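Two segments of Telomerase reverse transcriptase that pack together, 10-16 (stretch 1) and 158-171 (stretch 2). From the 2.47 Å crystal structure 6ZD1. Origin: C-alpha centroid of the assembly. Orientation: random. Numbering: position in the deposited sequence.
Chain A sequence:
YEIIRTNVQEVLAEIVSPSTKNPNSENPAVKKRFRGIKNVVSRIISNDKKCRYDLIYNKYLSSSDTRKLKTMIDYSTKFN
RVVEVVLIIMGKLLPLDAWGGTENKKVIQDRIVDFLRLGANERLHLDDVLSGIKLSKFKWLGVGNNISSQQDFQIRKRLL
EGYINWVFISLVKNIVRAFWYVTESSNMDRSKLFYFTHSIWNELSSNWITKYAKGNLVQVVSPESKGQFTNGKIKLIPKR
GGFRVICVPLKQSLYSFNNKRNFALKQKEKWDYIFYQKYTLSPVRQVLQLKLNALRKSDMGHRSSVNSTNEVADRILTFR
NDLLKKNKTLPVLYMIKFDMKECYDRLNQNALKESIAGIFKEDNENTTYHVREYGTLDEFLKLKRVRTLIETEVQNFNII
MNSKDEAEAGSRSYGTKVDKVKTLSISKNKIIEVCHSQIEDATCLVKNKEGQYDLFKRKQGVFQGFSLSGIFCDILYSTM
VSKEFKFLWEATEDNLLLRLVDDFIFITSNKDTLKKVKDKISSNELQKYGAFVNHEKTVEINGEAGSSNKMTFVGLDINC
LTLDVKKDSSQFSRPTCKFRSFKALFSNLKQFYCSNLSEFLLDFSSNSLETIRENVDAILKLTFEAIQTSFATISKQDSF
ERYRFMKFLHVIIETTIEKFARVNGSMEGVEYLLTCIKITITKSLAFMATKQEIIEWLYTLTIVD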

# COMPACT_ATOMS: atom_id res chain seq x y z
N GLU A 10 -6.66 29.35 -19.96
CA GLU A 10 -6.95 28.39 -18.89
C GLU A 10 -5.81 28.30 -17.88
O GLU A 10 -6.06 28.20 -16.67
CB GLU A 10 -7.23 27.01 -19.49
CG GLU A 10 -8.62 26.88 -20.11
CD GLU A 10 -8.68 25.82 -21.20
OE1 GLU A 10 -9.10 26.16 -22.33
OE2 GLU A 10 -8.30 24.66 -20.94
N VAL A 11 -4.56 28.34 -18.34
CA VAL A 11 -3.43 28.25 -17.42
C VAL A 11 -3.37 29.49 -16.54
O VAL A 11 -3.17 29.40 -15.32
CB VAL A 11 -2.11 28.05 -18.20
CG1 VAL A 11 -0.93 28.13 -17.24
CG2 VAL A 11 -2.12 26.72 -18.92
N LEU A 12 -3.54 30.67 -17.14
CA LEU A 12 -3.56 31.90 -16.35
C LEU A 12 -4.73 31.91 -15.37
O LEU A 12 -4.63 32.50 -14.29
CB LEU A 12 -3.60 33.11 -17.27
CG LEU A 12 -3.47 34.50 -16.64
CD1 LEU A 12 -2.38 35.31 -17.34
CD2 LEU A 12 -4.80 35.24 -16.70
N ALA A 13 -5.83 31.24 -15.72
CA ALA A 13 -6.95 31.13 -14.80
C ALA A 13 -6.65 30.19 -13.64
O ALA A 13 -7.26 30.31 -12.58
CB ALA A 13 -8.20 30.65 -15.54
N GLU A 14 -5.70 29.26 -13.82
CA GLU A 14 -5.34 28.35 -12.75
C GLU A 14 -4.49 29.02 -11.68
O GLU A 14 -4.36 28.49 -10.57
CB GLU A 14 -4.58 27.15 -13.31
CG GLU A 14 -5.24 25.82 -13.03
CD GLU A 14 -4.31 24.66 -13.30
OE1 GLU A 14 -3.31 24.52 -12.56
OE2 GLU A 14 -4.57 23.90 -14.25
N ILE A 15 -3.92 30.19 -11.99
CA ILE A 15 -2.96 30.83 -11.10
C ILE A 15 -3.60 31.95 -10.28
O ILE A 15 -2.92 32.62 -9.51
CB ILE A 15 -1.76 31.34 -11.92
CG1 ILE A 15 -1.36 30.28 -12.95
CG2 ILE A 15 -0.56 31.62 -11.04
CD1 ILE A 15 -0.11 30.63 -13.75
N VAL A 16 -4.92 32.13 -10.41
CA VAL A 16 -5.68 33.08 -9.60
C VAL A 16 -7.08 32.50 -9.41
O VAL A 16 -7.69 32.01 -10.37
CB VAL A 16 -5.78 34.48 -10.24
CG1 VAL A 16 -6.74 35.36 -9.45
CG2 VAL A 16 -4.42 35.16 -10.34
N ARG A 158 0.86 34.62 -3.57
CA ARG A 158 0.09 33.39 -3.66
C ARG A 158 -0.04 32.89 -5.09
O ARG A 158 -0.26 31.69 -5.31
CB ARG A 158 -1.30 33.61 -3.04
CG ARG A 158 -2.08 32.35 -2.72
CD ARG A 158 -3.39 32.68 -2.02
NE ARG A 158 -3.17 33.35 -0.74
CZ ARG A 158 -4.08 34.12 -0.13
NH1 ARG A 158 -5.26 34.32 -0.69
NH2 ARG A 158 -3.80 34.68 1.03
N LEU A 159 0.08 33.78 -6.08
CA LEU A 159 0.12 33.34 -7.47
C LEU A 159 1.36 32.51 -7.78
O LEU A 159 1.31 31.60 -8.62
CB LEU A 159 0.03 34.55 -8.41
CG LEU A 159 0.94 35.75 -8.16
CD1 LEU A 159 2.30 35.58 -8.82
CD2 LEU A 159 0.27 37.04 -8.64
N LEU A 160 2.48 32.79 -7.10
CA LEU A 160 3.67 31.96 -7.29
C LEU A 160 3.40 30.52 -6.88
O LEU A 160 3.89 29.58 -7.52
CB LEU A 160 4.85 32.54 -6.51
CG LEU A 160 6.15 31.73 -6.50
CD1 LEU A 160 6.76 31.66 -7.89
CD2 LEU A 160 7.14 32.31 -5.51
N GLU A 161 2.62 30.33 -5.82
CA GLU A 161 2.17 28.99 -5.44
C GLU A 161 1.38 28.35 -6.58
O GLU A 161 1.61 27.18 -6.93
CB GLU A 161 1.32 29.06 -4.17
CG GLU A 161 2.08 29.49 -2.91
CD GLU A 161 1.15 29.70 -1.71
OE1 GLU A 161 -0.06 29.90 -1.91
OE2 GLU A 161 1.64 29.68 -0.56
N GLY A 162 0.45 29.09 -7.17
CA GLY A 162 -0.31 28.57 -8.30
C GLY A 162 0.54 28.30 -9.52
O GLY A 162 0.26 27.38 -10.29
N TYR A 163 1.60 29.10 -9.72
CA TYR A 163 2.49 28.88 -10.85
C TYR A 163 3.33 27.63 -10.65
O TYR A 163 3.37 26.74 -11.50
CB TYR A 163 3.38 30.09 -11.08
CG TYR A 163 4.45 29.88 -12.12
CD1 TYR A 163 4.13 29.83 -13.47
CD2 TYR A 163 5.79 29.73 -11.76
CE1 TYR A 163 5.10 29.63 -14.44
CE2 TYR A 163 6.77 29.53 -12.72
CZ TYR A 163 6.42 29.48 -14.06
OH TYR A 163 7.38 29.29 -15.03
N ILE A 164 4.02 27.55 -9.51
CA ILE A 164 4.87 26.39 -9.24
C ILE A 164 4.03 25.12 -9.20
O ILE A 164 4.45 24.07 -9.69
CB ILE A 164 5.65 26.59 -7.93
CG1 ILE A 164 6.59 27.79 -8.06
CG2 ILE A 164 6.44 25.33 -7.59
CD1 ILE A 164 7.54 27.70 -9.24
N ASN A 165 2.82 25.21 -8.64
CA ASN A 165 1.92 24.06 -8.64
C ASN A 165 1.63 23.61 -10.07
O ASN A 165 1.71 22.42 -10.38
CB ASN A 165 0.63 24.41 -7.89
CG ASN A 165 -0.21 23.19 -7.60
OD1 ASN A 165 -1.15 22.88 -8.34
ND2 ASN A 165 0.11 22.49 -6.52
N TRP A 166 1.31 24.56 -10.95
CA TRP A 166 1.07 24.21 -12.35
C TRP A 166 2.33 23.67 -13.02
O TRP A 166 2.24 22.82 -13.91
CB TRP A 166 0.54 25.43 -13.11
CG TRP A 166 0.47 25.23 -14.60
CD1 TRP A 166 -0.51 24.59 -15.30
CD2 TRP A 166 1.41 25.70 -15.58
NE1 TRP A 166 -0.23 24.62 -16.65
CE2 TRP A 166 0.94 25.29 -16.84
CE3 TRP A 166 2.62 26.41 -15.50
CZ2 TRP A 166 1.63 25.58 -18.02
CZ3 TRP A 166 3.29 26.69 -16.67
CH2 TRP A 166 2.80 26.28 -17.91
N VAL A 167 3.51 24.16 -12.63
CA VAL A 167 4.74 23.63 -13.20
C VAL A 167 4.96 22.18 -12.77
O VAL A 167 5.42 21.34 -13.56
CB VAL A 167 5.94 24.51 -12.82
CG1 VAL A 167 7.24 23.84 -13.24
CG2 VAL A 167 5.82 25.88 -13.48
N PHE A 168 4.61 21.85 -11.53
CA PHE A 168 4.88 20.51 -11.01
C PHE A 168 3.79 19.51 -11.37
O PHE A 168 4.09 18.40 -11.81
CB PHE A 168 5.06 20.56 -9.49
CG PHE A 168 6.48 20.81 -9.05
CD1 PHE A 168 7.22 19.79 -8.46
CD2 PHE A 168 7.07 22.05 -9.21
CE1 PHE A 168 8.53 20.01 -8.05
CE2 PHE A 168 8.37 22.28 -8.80
CZ PHE A 168 9.10 21.26 -8.22
N ILE A 169 2.52 19.89 -11.22
CA ILE A 169 1.44 18.92 -11.43
C ILE A 169 1.02 18.82 -12.90
O ILE A 169 0.54 17.77 -13.32
CB ILE A 169 0.22 19.25 -10.55
CG1 ILE A 169 -0.61 20.38 -11.16
CG2 ILE A 169 0.66 19.57 -9.12
CD1 ILE A 169 -1.96 20.60 -10.50
N SER A 170 1.19 19.89 -13.68
CA SER A 170 0.82 19.86 -15.09
C SER A 170 2.01 19.57 -16.00
O SER A 170 1.92 18.70 -16.87
CB SER A 170 0.15 21.17 -15.51
OG SER A 170 -1.04 21.41 -14.77
N LEU A 171 3.11 20.29 -15.82
CA LEU A 171 4.26 20.08 -16.69
C LEU A 171 5.03 18.81 -16.31
O LEU A 171 5.15 17.88 -17.11
CB LEU A 171 5.18 21.30 -16.65
CG LEU A 171 4.65 22.52 -17.39
CD1 LEU A 171 5.66 23.65 -17.36
CD2 LEU A 171 4.33 22.13 -18.81

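Two segments of one chain, at least 144 residues apart in sequence wherever they touch, pack as the end of one helix against the flank of another. Stretch 1 brings in a helix that begins earlier in the chain and gives way to loop by I15; its last turn is held by E14 N to V11 O (2.9 Å) and by weak bonds from E14 N to E10 O (3.1 Å) and from I15 N to L12 O (3.3 Å). Stretch 2 is helical and runs on beyond L171. Its regular ladder of backbone hydrogen bonds, such as Y163 N to L159 O (2.7 Å), widens at 167-171 into a pi-type turn, where L171 N reaches back to W166 O (3.3 Å). The two axes come within 9.9 Å, and their N-to-C directions differ by 128°, so the helices run roughly against each other but well short of antiparallel.

The backbones draw nearest at I15 and G162, whose CA atoms lie 4.5 Å apart. Glycine makes this approach possible: a CB on G162 would point toward stretch 1 and sit only 3.1 Å from I15 CA, too tight for two carbons. With that space free, I15 settles on the helix surface and buries more area than any other residue of the contact. Its CG2 lies 3.1 Å from L159 O, a close van der Waals contact with a carbonyl already engaged by Y163 N. The same methyl packs against the side-chain bases of L159 (I15 CG2 to L159 CB, 4.0 Å) and Y163 (I15 CG2 to Y163 CB, 4.2 Å), while I15 CD1 lies at the edge of the Y163 ring. The tyrosine ring leads away from stretch 1, and its hydroxyl is hydrogen-bonded elsewhere in the structure.

One turn on from G162, W166 points toward stretch 1 and meets V11, one turn before I15. V11 CG1 sits over one face of the indole, 3.6 Å from the centroid of the five-membered ring and 20° off its normal, a CH-pi contact in which a methyl group faces the pi cloud; its closest ring atom is W166 CE2, at 3.4 Å. E14 approaches the same ring at its edge, with OE1 3.9 Å from W166 CD1. The other carboxylate oxygen, E14 OE2, stays 4.4 Å from S170 OG, too far for a hydrogen bond.

No hydrogen bond crosses between the stretches. The 398 Å² they bury, both sides summed, comes from the close approach at I15 and G162, apolar packing, the valine-indole contact and E14 lying along the edge of W166.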